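Local coordinates for YrdC-like domain-containing protein (Streptococcus mutans, PDB 3L7V) that is uncharacterised but carries a YrdC-like domain and probably binds double-stranded RNA, consistent with a role in tRNA modification, at residues G93-G98 with G157-V162; L127-P132 with V240-K245. All coordinates share one frame; numbering follows the deposited sequence.

Contact 1. Residues G93-G98 with G157-V162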
# COMPACT_ATOMS: atom_id res chain seq x y z
N GLY A 93 -7.54 4.24 -3.35
CA GLY A 93 -6.64 3.89 -2.26
C GLY A 93 -6.04 2.50 -2.49
O GLY A 93 -6.54 1.73 -3.32
N VAL A 94 -4.97 2.19 -1.76
CA VAL A 94 -4.26 0.91 -1.90
C VAL A 94 -4.63 -0.08 -0.79
O VAL A 94 -5.11 0.33 0.28
CB VAL A 94 -2.74 1.14 -1.85
CG1 VAL A 94 -2.34 2.29 -2.78
CG2 VAL A 94 -2.30 1.44 -0.43
N VAL A 95 -4.40 -1.37 -1.03
CA VAL A 95 -4.64 -2.42 -0.02
C VAL A 95 -3.38 -2.78 0.80
O VAL A 95 -2.38 -3.24 0.25
CB VAL A 95 -5.22 -3.71 -0.65
CG1 VAL A 95 -5.53 -4.74 0.42
CG2 VAL A 95 -6.46 -3.41 -1.47
N LEU A 96 -3.43 -2.57 2.12
CA LEU A 96 -2.28 -2.85 3.00
C LEU A 96 -2.30 -4.29 3.54
O LEU A 96 -3.15 -4.62 4.36
CB LEU A 96 -2.25 -1.87 4.19
CG LEU A 96 -2.10 -0.36 3.95
CD1 LEU A 96 -2.29 0.41 5.25
CD2 LEU A 96 -0.75 -0.01 3.32
N CYS A 97 -1.35 -5.12 3.09
CA CYS A 97 -1.29 -6.54 3.48
C CYS A 97 -0.41 -6.79 4.72
O CYS A 97 0.75 -6.38 4.77
CB CYS A 97 -0.80 -7.42 2.29
SG CYS A 97 -1.94 -7.52 0.85
N GLY A 98 -0.96 -7.49 5.71
CA GLY A 98 -0.25 -7.78 6.94
C GLY A 98 0.43 -9.15 6.95
O GLY A 98 1.11 -9.51 7.92
N GLY A 157 -11.22 -3.38 -12.13
CA GLY A 157 -11.30 -4.33 -11.04
C GLY A 157 -9.95 -4.69 -10.41
O GLY A 157 -9.82 -5.73 -9.79
N THR A 158 -8.96 -3.83 -10.58
CA THR A 158 -7.63 -4.09 -10.03
C THR A 158 -7.39 -3.22 -8.79
O THR A 158 -8.08 -2.21 -8.61
CB THR A 158 -6.52 -3.80 -11.09
OG1 THR A 158 -6.60 -2.45 -11.55
CG2 THR A 158 -6.65 -4.74 -12.30
N SER A 159 -6.44 -3.63 -7.94
CA SER A 159 -5.94 -2.78 -6.84
C SER A 159 -4.42 -2.87 -6.74
O SER A 159 -3.80 -3.75 -7.35
CB SER A 159 -6.54 -3.19 -5.48
OG SER A 159 -7.96 -3.12 -5.46
N CYS A 160 -3.82 -1.94 -5.97
CA CYS A 160 -2.41 -2.02 -5.61
C CYS A 160 -2.24 -2.68 -4.24
O CYS A 160 -2.68 -2.13 -3.23
CB CYS A 160 -1.76 -0.62 -5.59
SG CYS A 160 0.04 -0.63 -5.19
N PHE A 161 -1.60 -3.86 -4.21
CA PHE A 161 -1.37 -4.60 -2.96
C PHE A 161 0.07 -4.38 -2.45
O PHE A 161 1.03 -4.65 -3.17
CB PHE A 161 -1.62 -6.11 -3.17
CG PHE A 161 -3.07 -6.48 -3.41
CD1 PHE A 161 -3.89 -6.88 -2.36
CD2 PHE A 161 -3.61 -6.44 -4.68
CE1 PHE A 161 -5.20 -7.22 -2.58
CE2 PHE A 161 -4.93 -6.77 -4.91
CZ PHE A 161 -5.73 -7.16 -3.85
N VAL A 162 0.23 -3.91 -1.21
CA VAL A 162 1.53 -3.48 -0.68
C VAL A 162 1.96 -4.30 0.53
O VAL A 162 1.13 -4.57 1.39
CB VAL A 162 1.48 -2.00 -0.22
CG1 VAL A 162 2.85 -1.51 0.15
CG2 VAL A 162 0.88 -1.13 -1.30
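Phe-161 and Cys-97 meet because each swings its first side-chain group opposite its own carbonyl carbon (chi1 -69° and -66°), which brings the sulfur to the rim of the phenyl ring. Cys-97 SG lies in the ring plane, 3.8 Å from Phe-161 CD1, an edge-on sulfur-aromatic contact. Val-95 leaves the sheet beside the phenylalanine on the same face and puts CG2 over one side of the ring, while its CB sits 3.8 Å from Phe-161 CD1. The same CG2 also rests on Ser-159 CB at 4.0 Å. On the face that carries Val-162, its CG2 meets Val-94 CG2 at 4.2 Å. Three backbone hydrogen bonds knit the parallel pair: Val-95 N to Cys-160 O (2.9 Å), Val-162 N to Val-95 O (3.1 Å) and Cys-97 N to Val-162 O (3.1 Å). Strands 94-96 and 158-163 thereby join in the mixed sheet of the YrdC-like fold, where Leu-103 and Leu-106 of helix 100-106 also pack on Phe-161. Ser-159 OG is hydrogen-bonded to Met-152 O and Trp-133 NE1. Between the strands, polar bonding is left to the backbone, and the side chains add apolar packing and a sulfur at a ring edge, as suits a largely buried strand pair.

Contact 2. Residues L127-P132 with V240-K245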
# COMPACT_ATOMS: atom_id res chain seq x y z
N LEU A 127 7.22 -2.92 -1.22
CA LEU A 127 6.85 -3.25 -2.61
C LEU A 127 5.33 -3.14 -2.84
O LEU A 127 4.56 -3.65 -2.04
CB LEU A 127 7.35 -4.68 -2.95
CG LEU A 127 6.94 -5.31 -4.28
CD1 LEU A 127 7.80 -4.75 -5.44
CD2 LEU A 127 7.08 -6.83 -4.19
N GLY A 128 4.93 -2.51 -3.95
CA GLY A 128 3.53 -2.50 -4.39
C GLY A 128 3.29 -3.00 -5.83
O GLY A 128 4.00 -2.60 -6.75
N CYS A 129 2.29 -3.86 -6.03
CA CYS A 129 2.00 -4.39 -7.37
C CYS A 129 0.52 -4.30 -7.70
O CYS A 129 -0.34 -4.61 -6.87
CB CYS A 129 2.46 -5.85 -7.53
SG CYS A 129 4.26 -6.23 -7.42
N ILE A 130 0.22 -3.90 -8.94
CA ILE A 130 -1.15 -3.81 -9.43
C ILE A 130 -1.61 -5.17 -9.94
O ILE A 130 -1.08 -5.68 -10.94
CB ILE A 130 -1.25 -2.77 -10.57
CG1 ILE A 130 -0.75 -1.41 -10.09
CG2 ILE A 130 -2.70 -2.65 -11.09
CD1 ILE A 130 -0.93 -0.32 -11.10
N LEU A 131 -2.60 -5.75 -9.23
CA LEU A 131 -3.14 -7.09 -9.52
C LEU A 131 -4.70 -7.13 -9.65
O LEU A 131 -5.38 -6.23 -9.18
CB LEU A 131 -2.68 -8.07 -8.43
CG LEU A 131 -1.17 -8.37 -8.37
CD1 LEU A 131 -0.76 -9.00 -7.03
CD2 LEU A 131 -0.73 -9.25 -9.56
N PRO A 132 -5.25 -8.18 -10.28
CA PRO A 132 -6.71 -8.41 -10.29
C PRO A 132 -7.16 -9.15 -9.03
O PRO A 132 -6.36 -9.84 -8.41
CB PRO A 132 -6.93 -9.33 -11.50
CG PRO A 132 -5.54 -9.55 -12.13
CD PRO A 132 -4.53 -9.21 -11.06
N VAL A 240 4.89 -1.61 -9.37
CA VAL A 240 5.07 -2.48 -10.56
C VAL A 240 3.72 -3.00 -11.09
O VAL A 240 2.97 -3.63 -10.34
CB VAL A 240 5.97 -3.71 -10.26
CG1 VAL A 240 6.11 -4.61 -11.49
CG2 VAL A 240 7.35 -3.27 -9.81
N SER A 241 3.42 -2.74 -12.36
CA SER A 241 2.19 -3.27 -12.95
C SER A 241 2.35 -4.73 -13.40
O SER A 241 3.25 -5.06 -14.17
CB SER A 241 1.75 -2.42 -14.14
OG SER A 241 0.53 -2.92 -14.67
N MSE A 242 1.44 -5.59 -12.94
CA MSE A 242 1.47 -7.02 -13.22
C MSE A 242 0.24 -7.47 -14.04
O MSE A 242 -0.18 -8.63 -13.99
CB MSE A 242 1.55 -7.82 -11.90
CG MSE A 242 2.90 -7.65 -11.14
SE MSE A 242 4.40 -8.49 -12.12
CE MSE A 242 5.78 -8.38 -10.73
N VAL A 243 -0.28 -6.55 -14.84
CA VAL A 243 -1.57 -6.72 -15.50
C VAL A 243 -1.41 -6.13 -16.90
O VAL A 243 -0.57 -5.27 -17.10
CB VAL A 243 -2.65 -5.91 -14.68
CG1 VAL A 243 -3.02 -4.58 -15.36
CG2 VAL A 243 -3.87 -6.73 -14.39
N ASP A 244 -2.18 -6.60 -17.89
CA ASP A 244 -2.13 -5.91 -19.19
C ASP A 244 -3.11 -4.72 -19.22
O ASP A 244 -3.70 -4.36 -18.20
CB ASP A 244 -2.39 -6.87 -20.35
CG ASP A 244 -3.79 -7.44 -20.35
OD1 ASP A 244 -3.94 -8.62 -20.72
OD2 ASP A 244 -4.74 -6.72 -19.96
N LYS A 245 -3.28 -4.11 -20.39
CA LYS A 245 -4.02 -2.86 -20.47
C LYS A 245 -5.51 -3.01 -20.17
O LYS A 245 -6.20 -2.03 -19.87
CB LYS A 245 -3.80 -2.16 -21.82
CG LYS A 245 -4.33 -2.91 -23.03
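The planar groups of this contact are its peptides, whose carbonyls receive their donors at different inclinations. Met-242 N donates a hydrogen bond to Ile-130 O within the carbonyl plane at 3.2 Å, whereas Ile-130 N donates one to Val-240 O at 3.1 Å from a position tilted 26° off the carbonyl plane. The CA of Cys-129 also comes within 3.2 Å of Val-240 O, adding a CA-H...O contact, so this oxygen receives two donors. At the start of the pair, Val-240 N donates a hydrogen bond to Gly-128 O (2.9 Å). Val-240 thus bridges Gly-128 and Ile-130 on either side of Cys-129, the alternating pattern of a parallel ladder. It joins strand 127-132 to strand 239-241 in the mixed sheet of the YrdC-like domain, with strand 158-163 hydrogen-bonded to the other edge of 127-132. Beyond Ser-241 the segment 240-245 leaves strand geometry, yet its side chains still reach back. The puckered ring of Pro-132 meets Val-243 CG2 at its CG corner, 4.0 Å away, the two running antiparallel past one another; Gln-108 also touches this proline. The selenomethionine Met-242 lies alongside Leu-131, whose CD2 is 3.6 Å from Met-242 CB. With CG set opposite the carbonyl carbon (chi1 -68°), Met-242 also brings CG to 4.1 Å from Cys-129 CB, and a bend at chi2 then leads the selenium away from the strand. Helix 111-123 covers this side, Tyr-117 packing on Cys-129 and Leu-131 and Phe-116 on Met-242. Cys-129 SG touches Val-240 CB at 4.2 Å.

Both contacts are buried parallel strand pairings in one mixed sheet, their centres 10 Å apart, and contact 1 lies nearer the centre of the molecule. They meet where strands 158-163 and 127-132 run antiparallel as neighbours: Leu-131 N probably hydrogen-bonds to Ser-159 O, and Phe-161 N to Cys-129 O, both at 3.0 Å. Tyr-117 of helix 111-123 serves both, hydrogen-bonded through its hydroxyl to Phe-161 O and packing on residues of 127-132. Their chemistry differs: contact 1 adds an aromatic ring with a sulfur at its rim, whereas contact 2 has no aromatic ring, packs a cysteine, aliphatic groups and a selenomethionine, and continues past the end of a short strand into a loop.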